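Local coordinates for surface glycan binding protein B (Bacteroides ovatus, PDB 6E57) that binds mixed-linkage beta-glucan at the bacterial surface, as part of the machinery by which this gut symbiont uses cereal polysaccharide, at residues 39-44 with 63-68; 77-82 with 94-99; 347-352 with 388-393; 365-370 with 403-408. One frame throughout, in Å; residues are numbered along the deposited sequence.

Contact 1. Residues 39-44 with 63-68; sequences LAPVFP and LSIALT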
loop_
_atom_site.group_PDB
_atom_site.type_symbol
_atom_site.label_atom_id
_atom_site.label_comp_id
_atom_site.label_asym_id
_atom_site.label_seq_id
_atom_site.Cartn_x
_atom_site.Cartn_y
_atom_site.Cartn_z
ATOM N N LEU A 39 -11.448 24.147 -26.050
ATOM C CA LEU A 39 -10.916 25.453 -25.679
ATOM C C LEU A 39 -10.957 25.616 -24.156
ATOM O O LEU A 39 -9.942 25.955 -23.544
ATOM C CB LEU A 39 -11.729 26.549 -26.377
ATOM C CG LEU A 39 -11.652 26.552 -27.904
ATOM C CD1 LEU A 39 -12.478 27.689 -28.487
ATOM C CD2 LEU A 39 -10.208 26.640 -28.378
ATOM N N ALA A 40 -12.136 25.381 -23.565
ATOM C CA ALA A 40 -12.343 25.498 -22.118
ATOM C C ALA A 40 -13.237 24.361 -21.624
ATOM O O ALA A 40 -14.113 23.899 -22.352
ATOM C CB ALA A 40 -12.935 26.847 -21.785
ATOM N N PRO A 41 -13.002 23.902 -20.388
ATOM C CA PRO A 41 -11.891 24.340 -19.558
ATOM C C PRO A 41 -10.581 23.643 -19.960
ATOM O O PRO A 41 -10.610 22.625 -20.652
ATOM C CB PRO A 41 -12.323 23.939 -18.143
ATOM C CG PRO A 41 -13.072 22.648 -18.356
ATOM C CD PRO A 41 -13.677 22.768 -19.742
ATOM N N VAL A 42 -9.452 24.215 -19.531
ATOM C CA VAL A 42 -8.137 23.610 -19.714
ATOM C C VAL A 42 -7.946 22.563 -18.612
ATOM O O VAL A 42 -8.062 22.883 -17.434
ATOM C CB VAL A 42 -7.013 24.663 -19.684
ATOM C CG1 VAL A 42 -5.642 24.019 -19.825
ATOM C CG2 VAL A 42 -7.216 25.735 -20.745
ATOM N N PHE A 43 -7.659 21.320 -19.017
ATOM C CA PHE A 43 -7.505 20.199 -18.089
ATOM C C PHE A 43 -6.031 20.022 -17.738
ATOM O O PHE A 43 -5.158 20.254 -18.572
ATOM C CB PHE A 43 -8.104 18.924 -18.686
ATOM C CG PHE A 43 -9.611 18.933 -18.747
ATOM C CD1 PHE A 43 -10.367 18.571 -17.642
ATOM C CD2 PHE A 43 -10.271 19.329 -19.901
ATOM C CE1 PHE A 43 -11.753 18.595 -17.695
ATOM C CE2 PHE A 43 -11.657 19.351 -19.951
ATOM C CZ PHE A 43 -12.395 18.983 -18.849
ATOM N N PRO A 44 -5.708 19.611 -16.489
ATOM C CA PRO A 44 -4.319 19.387 -16.089
ATOM C C PRO A 44 -3.698 18.176 -16.805
ATOM O O PRO A 44 -4.409 17.236 -17.161
ATOM C CB PRO A 44 -4.404 19.158 -14.570
ATOM C CG PRO A 44 -5.824 18.679 -14.330
ATOM C CD PRO A 44 -6.661 19.352 -15.398
ATOM N N LEU A 63 -21.304 16.098 -10.409
ATOM C CA LEU A 63 -20.191 16.317 -11.327
ATOM C C LEU A 63 -20.653 17.266 -12.435
ATOM O O LEU A 63 -21.508 16.902 -13.243
ATOM C CB LEU A 63 -19.736 14.975 -11.909
ATOM C CG LEU A 63 -18.691 15.062 -13.021
ATOM C CD1 LEU A 63 -17.448 15.796 -12.541
ATOM C CD2 LEU A 63 -18.330 13.678 -13.540
ATOM N N SER A 64 -20.071 18.472 -12.451
ATOM C CA SER A 64 -20.481 19.559 -13.338
ATOM C C SER A 64 -19.268 20.073 -14.120
ATOM O O SER A 64 -18.416 20.765 -13.564
ATOM C CB SER A 64 -21.139 20.665 -12.548
ATOM O OG SER A 64 -21.432 21.783 -13.374
ATOM N N ILE A 65 -19.203 19.708 -15.406
ATOM C CA ILE A 65 -18.170 20.172 -16.335
ATOM C C ILE A 65 -18.865 20.672 -17.606
ATOM O O ILE A 65 -19.700 19.962 -18.170
ATOM C CB ILE A 65 -17.150 19.056 -16.646
ATOM C CG1 ILE A 65 -16.592 18.413 -15.374
ATOM C CG2 ILE A 65 -16.036 19.577 -17.545
ATOM C CD1 ILE A 65 -15.635 17.271 -15.628
ATOM N N ALA A 66 -18.502 21.887 -18.043
ATOM C CA ALA A 66 -19.072 22.542 -19.233
ATOM C C ALA A 66 -17.960 22.837 -20.247
ATOM O O ALA A 66 -17.062 23.628 -19.967
ATOM C CB ALA A 66 -19.786 23.807 -18.825
ATOM N N LEU A 67 -18.045 22.205 -21.424
ATOM C CA LEU A 67 -17.040 22.340 -22.484
ATOM C C LEU A 67 -17.426 23.490 -23.423
ATOM O O LEU A 67 -18.609 23.756 -23.625
ATOM C CB LEU A 67 -16.951 21.029 -23.273
ATOM C CG LEU A 67 -16.756 19.755 -22.450
ATOM C CD1 LEU A 67 -16.800 18.530 -23.346
ATOM C CD2 LEU A 67 -15.452 19.798 -21.670
ATOM N N THR A 68 -16.408 24.165 -23.975
ATOM C CA THR A 68 -16.519 24.948 -25.214
ATOM C C THR A 68 -15.607 24.293 -26.260
ATOM O O THR A 68 -14.432 24.037 -25.986
ATOM C CB THR A 68 -16.180 26.431 -25.001
ATOM O OG1 THR A 68 -14.994 26.518 -24.212
ATOM C CG2 THR A 68 -17.294 27.203 -24.328
#

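Contact 2. Residues 77-82 with 94-99; sequences VTWFID and KEINRS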
loop_
_atom_site.group_PDB
_atom_site.type_symbol
_atom_site.label_atom_id
_atom_site.label_comp_id
_atom_site.label_asym_id
_atom_site.label_seq_id
_atom_site.Cartn_x
_atom_site.Cartn_y
_atom_site.Cartn_z
ATOM N N VAL A 77 -19.787 15.005 -28.390
ATOM C CA VAL A 77 -18.913 14.588 -27.298
ATOM C C VAL A 77 -19.613 13.479 -26.501
ATOM O O VAL A 77 -20.805 13.571 -26.194
ATOM C CB VAL A 77 -18.497 15.780 -26.410
ATOM C CG1 VAL A 77 -18.295 17.049 -27.226
ATOM C CG2 VAL A 77 -19.475 16.040 -25.280
ATOM N N THR A 78 -18.851 12.426 -26.185
ATOM C CA THR A 78 -19.318 11.291 -25.400
ATOM C C THR A 78 -18.537 11.242 -24.081
ATOM O O THR A 78 -17.337 11.519 -24.045
ATOM C CB THR A 78 -19.179 9.983 -26.189
ATOM O OG1 THR A 78 -19.758 10.174 -27.479
ATOM C CG2 THR A 78 -19.859 8.814 -25.514
ATOM N N TRP A 79 -19.237 10.883 -23.001
ATOM C CA TRP A 79 -18.651 10.795 -21.674
ATOM C C TRP A 79 -18.606 9.326 -21.233
ATOM O O TRP A 79 -19.540 8.565 -21.493
ATOM C CB TRP A 79 -19.436 11.666 -20.682
ATOM C CG TRP A 79 -19.654 13.076 -21.140
ATOM C CD1 TRP A 79 -20.576 13.509 -22.049
ATOM C CD2 TRP A 79 -18.948 14.250 -20.700
ATOM N NE1 TRP A 79 -20.489 14.865 -22.208
ATOM C CE2 TRP A 79 -19.500 15.348 -21.394
ATOM C CE3 TRP A 79 -17.908 14.481 -19.796
ATOM C CZ2 TRP A 79 -19.045 16.652 -21.210
ATOM C CZ3 TRP A 79 -17.459 15.771 -19.612
ATOM C CH2 TRP A 79 -18.020 16.840 -20.312
ATOM N N PHE A 80 -17.508 8.948 -20.565
ATOM C CA PHE A 80 -17.305 7.598 -20.057
ATOM C C PHE A 80 -16.865 7.656 -18.588
ATOM O O PHE A 80 -15.862 8.289 -18.268
ATOM C CB PHE A 80 -16.259 6.860 -20.896
ATOM C CG PHE A 80 -16.629 6.641 -22.341
ATOM C CD1 PHE A 80 -16.484 7.657 -23.274
ATOM C CD2 PHE A 80 -17.096 5.410 -22.777
ATOM C CE1 PHE A 80 -16.813 7.450 -24.606
ATOM C CE2 PHE A 80 -17.424 5.206 -24.109
ATOM C CZ PHE A 80 -17.284 6.226 -25.021
ATOM N N ILE A 81 -17.630 6.988 -17.714
ATOM C CA ILE A 81 -17.268 6.776 -16.306
ATOM C C ILE A 81 -16.812 5.317 -16.148
ATOM O O ILE A 81 -17.592 4.391 -16.386
ATOM C CB ILE A 81 -18.445 7.118 -15.366
ATOM C CG1 ILE A 81 -18.932 8.562 -15.538
ATOM C CG2 ILE A 81 -18.085 6.820 -13.919
ATOM C CD1 ILE A 81 -17.975 9.612 -15.020
ATOM N N ASP A 82 -15.545 5.135 -15.752
ATOM C CA ASP A 82 -14.890 3.825 -15.616
ATOM C C ASP A 82 -15.093 3.001 -16.896
ATOM O O ASP A 82 -15.430 1.821 -16.832
ATOM C CB ASP A 82 -15.398 3.068 -14.384
ATOM C CG ASP A 82 -14.968 3.662 -13.052
ATOM O OD1 ASP A 82 -14.018 4.475 -13.041
ATOM O OD2 ASP A 82 -15.585 3.299 -12.031
ATOM N N LYS A 94 -22.601 18.659 -24.430
ATOM C CA LYS A 94 -21.236 19.069 -24.067
ATOM C C LYS A 94 -21.220 19.746 -22.689
ATOM O O LYS A 94 -20.285 20.479 -22.362
ATOM C CB LYS A 94 -20.629 19.950 -25.166
ATOM C CG LYS A 94 -21.580 20.925 -25.845
ATOM C CD LYS A 94 -20.879 21.931 -26.738
ATOM C CE LYS A 94 -19.958 21.299 -27.763
ATOM N NZ LYS A 94 -20.643 20.257 -28.566
ATOM N N GLU A 95 -22.247 19.469 -21.879
ATOM C CA GLU A 95 -22.234 19.725 -20.441
ATOM C C GLU A 95 -22.711 18.450 -19.741
ATOM O O GLU A 95 -23.801 17.965 -20.024
ATOM C CB GLU A 95 -23.125 20.920 -20.085
ATOM C CG GLU A 95 -23.097 21.292 -18.606
ATOM C CD GLU A 95 -24.089 22.357 -18.164
ATOM O OE1 GLU A 95 -25.132 22.523 -18.833
ATOM O OE2 GLU A 95 -23.823 23.017 -17.136
ATOM N N ILE A 96 -21.879 17.906 -18.846
ATOM C CA ILE A 96 -22.258 16.747 -18.047
ATOM C C ILE A 96 -22.818 17.236 -16.708
ATOM O O ILE A 96 -22.327 18.207 -16.133
ATOM C CB ILE A 96 -21.089 15.760 -17.851
ATOM C CG1 ILE A 96 -21.590 14.408 -17.335
ATOM C CG2 ILE A 96 -20.009 16.342 -16.951
ATOM C CD1 ILE A 96 -20.531 13.330 -17.283
ATOM N N ASN A 97 -23.869 16.549 -16.255
ATOM C CA ASN A 97 -24.440 16.695 -14.925
ATOM C C ASN A 97 -24.751 15.291 -14.396
ATOM O O ASN A 97 -25.672 14.637 -14.887
ATOM C CB ASN A 97 -25.691 17.578 -14.931
ATOM C CG ASN A 97 -26.405 17.593 -13.594
ATOM O OD1 ASN A 97 -25.771 17.705 -12.547
ATOM N ND2 ASN A 97 -27.721 17.469 -13.615
ATOM N N ARG A 98 -23.973 14.835 -13.408
ATOM C CA ARG A 98 -24.077 13.468 -12.918
ATOM C C ARG A 98 -23.891 13.428 -11.396
ATOM O O ARG A 98 -22.914 13.946 -10.861
ATOM C CB ARG A 98 -23.046 12.578 -13.615
ATOM C CG ARG A 98 -23.178 11.107 -13.251
ATOM C CD ARG A 98 -22.563 10.170 -14.271
ATOM N NE ARG A 98 -23.160 8.846 -14.174
ATOM C CZ ARG A 98 -24.342 8.514 -14.683
ATOM N NH1 ARG A 98 -25.070 9.421 -15.317
ATOM N NH2 ARG A 98 -24.781 7.272 -14.583
ATOM N N SER A 99 -24.858 12.800 -10.718
ATOM C CA SER A 99 -24.768 12.434 -9.313
ATOM C C SER A 99 -24.055 11.080 -9.192
ATOM O O SER A 99 -24.496 10.094 -9.778
ATOM C CB SER A 99 -26.142 12.396 -8.691
ATOM O OG SER A 99 -26.060 12.407 -7.274
#

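Contact 3. Residues 347-352 with 388-393; sequences GSTLKV and TLILTQ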
loop_
_atom_site.group_PDB
_atom_site.type_symbol
_atom_site.label_atom_id
_atom_site.label_comp_id
_atom_site.label_asym_id
_atom_site.label_seq_id
_atom_site.Cartn_x
_atom_site.Cartn_y
_atom_site.Cartn_z
ATOM N N GLY A 347 25.262 3.249 4.885
ATOM C CA GLY A 347 24.051 2.674 4.313
ATOM C C GLY A 347 23.625 1.402 5.026
ATOM O O GLY A 347 22.503 0.933 4.833
ATOM N N SER A 348 24.522 0.848 5.851
ATOM C CA SER A 348 24.257 -0.364 6.611
ATOM C C SER A 348 23.184 -0.083 7.667
ATOM O O SER A 348 23.072 1.043 8.162
ATOM C CB SER A 348 25.515 -0.884 7.241
ATOM O OG SER A 348 26.535 -1.027 6.268
ATOM N N THR A 349 22.412 -1.124 7.998
ATOM C CA THR A 349 21.325 -1.042 8.964
ATOM C C THR A 349 21.771 -1.662 10.291
ATOM O O THR A 349 22.016 -2.867 10.359
ATOM C CB THR A 349 20.069 -1.758 8.454
ATOM O OG1 THR A 349 19.781 -1.262 7.148
ATOM C CG2 THR A 349 18.869 -1.548 9.351
ATOM N N LEU A 350 21.875 -0.822 11.329
ATOM C CA LEU A 350 22.102 -1.280 12.691
ATOM C C LEU A 350 20.744 -1.636 13.302
ATOM O O LEU A 350 19.756 -0.951 13.041
ATOM C CB LEU A 350 22.802 -0.176 13.493
ATOM C CG LEU A 350 23.341 -0.596 14.859
ATOM C CD1 LEU A 350 24.617 -1.407 14.718
ATOM C CD2 LEU A 350 23.593 0.617 15.737
ATOM N N LYS A 351 20.718 -2.718 14.091
ATOM C CA LYS A 351 19.526 -3.184 14.797
ATOM C C LYS A 351 19.890 -3.423 16.264
ATOM O O LYS A 351 20.869 -4.091 16.547
ATOM C CB LYS A 351 18.993 -4.475 14.167
ATOM C CG LYS A 351 17.803 -5.111 14.878
ATOM C CD LYS A 351 17.438 -6.490 14.360
ATOM C CE LYS A 351 16.868 -6.468 12.955
ATOM N NZ LYS A 351 16.560 -7.832 12.460
ATOM N N VAL A 352 19.090 -2.867 17.178
ATOM C CA VAL A 352 19.234 -3.102 18.610
ATOM C C VAL A 352 17.965 -3.799 19.110
ATOM O O VAL A 352 16.886 -3.201 19.078
ATOM C CB VAL A 352 19.474 -1.790 19.380
ATOM C CG1 VAL A 352 19.654 -2.044 20.870
ATOM C CG2 VAL A 352 20.657 -1.015 18.823
ATOM N N THR A 388 15.715 -0.328 14.543
ATOM C CA THR A 388 16.606 -0.300 13.376
ATOM C C THR A 388 16.925 1.155 13.009
ATOM O O THR A 388 16.098 2.041 13.163
ATOM C CB THR A 388 16.025 -1.077 12.187
ATOM O OG1 THR A 388 14.764 -0.510 11.842
ATOM C CG2 THR A 388 15.849 -2.552 12.471
ATOM N N LEU A 389 18.152 1.372 12.530
ATOM C CA LEU A 389 18.655 2.679 12.146
ATOM C C LEU A 389 19.709 2.493 11.053
ATOM O O LEU A 389 20.635 1.693 11.209
ATOM C CB LEU A 389 19.264 3.358 13.375
ATOM C CG LEU A 389 19.918 4.718 13.126
ATOM C CD1 LEU A 389 18.867 5.806 12.959
ATOM C CD2 LEU A 389 20.880 5.071 14.250
ATOM N N ILE A 390 19.557 3.244 9.959
ATOM C CA ILE A 390 20.530 3.262 8.880
ATOM C C ILE A 390 21.648 4.234 9.266
ATOM O O ILE A 390 21.387 5.410 9.516
ATOM C CB ILE A 390 19.863 3.630 7.538
ATOM C CG1 ILE A 390 18.829 2.575 7.135
ATOM C CG2 ILE A 390 20.904 3.844 6.448
ATOM C CD1 ILE A 390 18.071 2.902 5.875
ATOM N N LEU A 391 22.881 3.716 9.318
ATOM C CA LEU A 391 24.069 4.490 9.643
ATOM C C LEU A 391 24.623 5.135 8.366
ATOM O O LEU A 391 25.207 4.457 7.521
ATOM C CB LEU A 391 25.105 3.565 10.292
ATOM C CG LEU A 391 24.660 2.881 11.583
ATOM C CD1 LEU A 391 25.709 1.896 12.067
ATOM C CD2 LEU A 391 24.353 3.904 12.663
ATOM N N THR A 392 24.432 6.454 8.246
ATOM C CA THR A 392 24.984 7.250 7.151
ATOM C C THR A 392 26.486 7.455 7.372
ATOM O O THR A 392 27.013 7.143 8.436
ATOM C CB THR A 392 24.271 8.602 7.035
ATOM O OG1 THR A 392 24.455 9.305 8.265
ATOM C CG2 THR A 392 22.796 8.470 6.730
ATOM N N GLN A 393 27.164 7.994 6.354
ATOM C CA GLN A 393 28.593 8.282 6.431
ATOM C C GLN A 393 28.837 9.377 7.480
ATOM O O GLN A 393 29.864 9.370 8.154
ATOM C CB GLN A 393 29.142 8.675 5.056
ATOM C CG GLN A 393 30.649 8.908 5.032
ATOM C CD GLN A 393 31.448 7.689 5.423
ATOM O OE1 GLN A 393 31.414 6.657 4.756
ATOM N NE2 GLN A 393 32.184 7.798 6.515
#

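Contact 4. Residues 365-370 with 403-408; sequences MQLATG and AGFLCV. With EDO (1,2-ethanediol), chain I.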
loop_
_atom_site.group_PDB
_atom_site.type_symbol
_atom_site.label_atom_id
_atom_site.label_comp_id
_atom_site.label_asym_id
_atom_site.label_seq_id
_atom_site.Cartn_x
_atom_site.Cartn_y
_atom_site.Cartn_z
ATOM N N MET A 365 14.714 4.851 25.581
ATOM C CA MET A 365 16.035 4.569 25.007
ATOM C C MET A 365 16.359 5.592 23.911
ATOM O O MET A 365 15.464 6.214 23.339
ATOM C CB MET A 365 16.103 3.158 24.413
ATOM C CG MET A 365 15.370 3.007 23.089
ATOM S SD MET A 365 15.507 1.341 22.386
ATOM C CE MET A 365 17.263 1.265 22.032
ATOM N N GLN A 366 17.658 5.742 23.632
ATOM C CA GLN A 366 18.159 6.537 22.511
ATOM C C GLN A 366 19.529 5.990 22.090
ATOM O O GLN A 366 20.362 5.668 22.938
ATOM C CB GLN A 366 18.252 8.019 22.889
ATOM C CG GLN A 366 18.564 8.933 21.706
ATOM C CD GLN A 366 18.784 10.379 22.088
ATOM O OE1 GLN A 366 19.271 10.690 23.171
ATOM N NE2 GLN A 366 18.442 11.280 21.182
ATOM N N LEU A 367 19.740 5.872 20.776
ATOM C CA LEU A 367 21.056 5.575 20.214
ATOM C C LEU A 367 21.831 6.890 20.109
ATOM O O LEU A 367 21.300 7.878 19.612
ATOM C CB LEU A 367 20.902 4.917 18.840
ATOM C CG LEU A 367 20.681 3.408 18.849
ATOM C CD1 LEU A 367 19.408 3.044 19.591
ATOM C CD2 LEU A 367 20.649 2.864 17.429
ATOM N N ALA A 368 23.079 6.887 20.585
ATOM C CA ALA A 368 23.871 8.101 20.671
ATOM C C ALA A 368 25.358 7.788 20.504
ATOM O O ALA A 368 25.770 6.627 20.496
ATOM C CB ALA A 368 23.610 8.785 21.989
ATOM N N THR A 369 26.146 8.861 20.386
ATOM C CA THR A 369 27.595 8.792 20.375
ATOM C C THR A 369 28.099 8.725 21.820
ATOM O O THR A 369 27.304 8.790 22.764
ATOM C CB THR A 369 28.203 10.003 19.660
ATOM O OG1 THR A 369 27.968 11.142 20.488
ATOM C CG2 THR A 369 27.627 10.230 18.279
ATOM N N GLY A 370 29.426 8.625 21.971
ATOM C CA GLY A 370 30.096 8.646 23.270
ATOM C C GLY A 370 29.934 9.975 23.991
ATOM O O GLY A 370 30.092 10.028 25.204
ATOM N N ALA A 403 33.844 9.430 20.305
ATOM C CA ALA A 403 34.174 8.398 21.295
ATOM C C ALA A 403 33.223 7.190 21.231
ATOM O O ALA A 403 32.982 6.538 22.245
ATOM C CB ALA A 403 34.180 9.017 22.673
ATOM N N GLY A 404 32.711 6.877 20.037
ATOM C CA GLY A 404 32.038 5.603 19.788
ATOM C C GLY A 404 30.527 5.670 19.950
ATOM O O GLY A 404 29.919 6.735 19.896
ATOM N N PHE A 405 29.931 4.492 20.149
ATOM C CA PHE A 405 28.493 4.280 20.144
ATOM C C PHE A 405 28.015 4.004 21.573
ATOM O O PHE A 405 28.683 3.293 22.321
ATOM C CB PHE A 405 28.166 3.116 19.206
ATOM C CG PHE A 405 26.737 2.643 19.231
ATOM C CD1 PHE A 405 25.756 3.309 18.511
ATOM C CD2 PHE A 405 26.379 1.515 19.952
ATOM C CE1 PHE A 405 24.444 2.860 18.523
ATOM C CE2 PHE A 405 25.065 1.071 19.970
ATOM C CZ PHE A 405 24.100 1.746 19.256
ATOM N N LEU A 406 26.857 4.572 21.931
ATOM C CA LEU A 406 26.177 4.277 23.191
ATOM C C LEU A 406 24.693 4.003 22.922
ATOM O O LEU A 406 24.091 4.609 22.041
ATOM C CB LEU A 406 26.316 5.464 24.151
ATOM C CG LEU A 406 27.704 5.737 24.730
ATOM C CD1 LEU A 406 27.645 6.913 25.685
ATOM C CD2 LEU A 406 28.266 4.524 25.444
ATOM N N CYS A 407 24.121 3.080 23.701
ATOM C CA CYS A 407 22.689 3.044 23.957
ATOM C C CYS A 407 22.442 3.604 25.363
ATOM O O CYS A 407 23.018 3.142 26.349
ATOM C CB CYS A 407 22.117 1.641 23.818
ATOM S SG CYS A 407 22.017 1.082 22.098
ATOM N N VAL A 408 21.579 4.617 25.419
ATOM C CA VAL A 408 21.353 5.444 26.579
ATOM C C VAL A 408 19.860 5.358 26.922
ATOM O O VAL A 408 19.060 4.978 26.070
ATOM C CB VAL A 408 21.834 6.872 26.254
ATOM C CG1 VAL A 408 21.013 7.956 26.928
ATOM C CG2 VAL A 408 23.313 7.038 26.562
HETATM C C1 EDO I . 18.726 15.174 21.619
HETATM O O1 EDO I . 18.055 14.574 20.500
HETATM C C2 EDO I . 20.077 14.495 21.845
HETATM O O2 EDO I . 21.114 15.170 21.113
#

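Contact 1. Residues 39-44 with 63-68
A classic beta bulge, in which L39 and A40 both face T68, ends the pairing of strand 37-40 with strand 63-70, and the chain then turns in towards the core of its domain. The main bond is that from T68 N to A40 O, 2.8 Å and nearly straight at 166°. L39 N returns a bond of 3.0 Å to T68 O, more bent at 146°. Inside the bulge A40 N meets T68 OG1 in a weak bond of 3.1 Å. The hydroxyl reaches it because OG1 stands between the backbone N and the carbonyl carbon of T68 (chi1 45°), on the side where A40 CB also lies. A40 O has a further neighbour in the CA-H of L67, at 3.3 Å, so the carbonyl is approached by two consecutive residues.

A cis peptide before P41 then bends the chain, and the interaction changes from polar to apolar. P41 lays its CD against L67 CD2 at 4.0 Å. The ring of F43 follows it inward and presents its edge to the opposing strand: CZ is 3.9 Å from I65 CG2, and CE2 lies 4.2 Å from L67 CD2, near the ring plane in both cases. F43 also meets the ring of F54 and packs on I109, which belongs to the facing sheet.

An edge strand, 37-40, that pairs with 63-70 and is followed, past a cis-proline kink and a loop, by strand 53-58 in the other sheet, parallel to 118-128, is consistent with an immunoglobulin-like beta sandwich, where the first strand commonly switches sheets.

Contact 2. Residues 77-82 with 94-99
Face-to-face packing of the two sheets of a sandwich of immunoglobulin-like topology brings W79 under I96. Strand 77-81 belongs to one sheet and strand 95-98 to the other; their axes come within 9.0 Å and cross at -30°, a spacing that side chains rather than backbone must bridge. V77, W79 and I81 point across to K94, I96 and R98, in that order.

The centre of the contact is a CH-pi interaction. I96 CB sits 3.7 Å from the centroid of the six-membered ring of W79, only 5° off the normal, so the branched carbon stands squarely over the face. With CG1 of I96 anti to the backbone N (chi1 -165°), the longer arm brings CD1 to 3.8 Å from W79 CE3, while CG2 comes to 3.7 Å from CZ3. The indole N-H is engaged too: W79 NE1 bonds to the carbonyl O of D93, which should limit rotation of the ring. Putting an alanine at W79 would probably open a gap beneath I96 and leave the D93 carbonyl without its indole donor.

The flanking pairs are lighter. The side chains of I81 and R98 run antiparallel to each other, touching at CG1 and CD, 4.2 Å apart. At the other end V77, also packed on L67, rests its CG2 against K94 CA at 3.7 Å.

Contact 3. Residues 347-352 with 388-393
L389 O takes the shortest bond here, 2.8 Å from L350 N, with an angle of 146° at the hydrogen and the donor tilted out of the carbonyl plane. L389 N answers with a bond of 2.9 Å to L350 O, this time in the carbonyl plane, and the two together define an antiparallel hydrogen-bonded pair. Beyond it the backbones stay joined: L391 N donates its hydrogen to S348 O at 2.9 Å, and L391 O receives G347 N. The positive phi of G347 (102°) would drive a side chain into the preceding carbonyl, which suits a residue without one.

The two faces of this pairing differ in character. On the face of L350 and L389 the packing is apolar: L391, just past the pairing, swings its end back so that CD1 touches L350 CB at 3.8 Å, and both leucines of the pair lean on L367. On the face of T349, K351, T388 and I390 the contacts are mostly between methyls and aliphatic stems. T388 CG2 lies alongside the stem of K351, 4.0 Å from its CG, and T349 CG2 stands 4.0 Å from T388 CB. I390 CG2 approaches the backbone O of G347 at 3.7 Å. The ammonium of K351 goes further, to a salt bridge with E310.

Past L391 the chain enters helix 393-401, with T392 as its N-cap through a bond from M395 N to OG1. Strand 349-356, paired antiparallel on one side with 385-390 and on the other with 412-419, is an inner strand of antiparallel sheet, as in beta-sandwich carbohydrate-binding modules.

Contact 4. Residues 365-370 with 403-408
Backbone hydrogen bonds come first: Q366 with V408 and A368 with L406 are antiparallel hydrogen-bonded pairs, each closed by two bonds. L406 N to A368 O is the shortest, 2.7 Å with an angle of 167°, and A368 N bonds to L406 O at 2.9 Å. V408 O accepts Q366 N and also the hydroxyl of Y412. Where the strands part, G370 N makes a weak bond of 2.8 Å to G404 O.

Apolar contacts divide between the faces. On the inner face L367 lies obliquely to F405 and meets the edge of its ring, CG to CE1 at 3.8 Å, while its CD1 touches C407 SG at 4.1 Å. The ring itself stacks on F341. F405 reaches L367 because its CG is anti to the backbone N (chi1 172°), which brings the ring's edge back towards L367. A serine at L367 would probably leave the edge of F405 and the sulfur of C407 without their apolar neighbour. On the outer face L406 brings CD1 over the end of strand 365-369, 3.5 Å from T369 O.

Polar side chains look beyond the pair. Q366 NE2 bonds to A376 O, with only a weak bond of 3.4 Å to O1 of a 1,2-ethanediol. T369 OG1 has E402 OE1 and the backbone N atoms of Y371 and T373 as partners.

W322, Y371 and W372 line the glycan pocket, and this chemistry is consistent with a second shell: L406 and V408 pack against W372, V408 also against W322, and the hydroxyl of T369 is likely to steady the backbone at Y371.

The four contacts form two couples at opposite ends of an elongated chain. Contacts 1 and 2, with centres 11 Å apart, share one sandwich: L67 N makes a probable hydrogen bond of 3.0 Å to K94 O, and L67 CD1 packs on W79 CZ2 at 3.6 Å. Contacts 3 and 4, 13 Å apart between centres, interlock along the chain and share an apolar core in which L350 CD2 lies 3.7 Å from F405 CE1. About 62 Å separates the centres of contacts 2 and 4. The glycan lies at contact 4, with the side chain of A403 about 5 Å from a bound glucose; contact 3 packs against contact 4, nearer the centre of the chain.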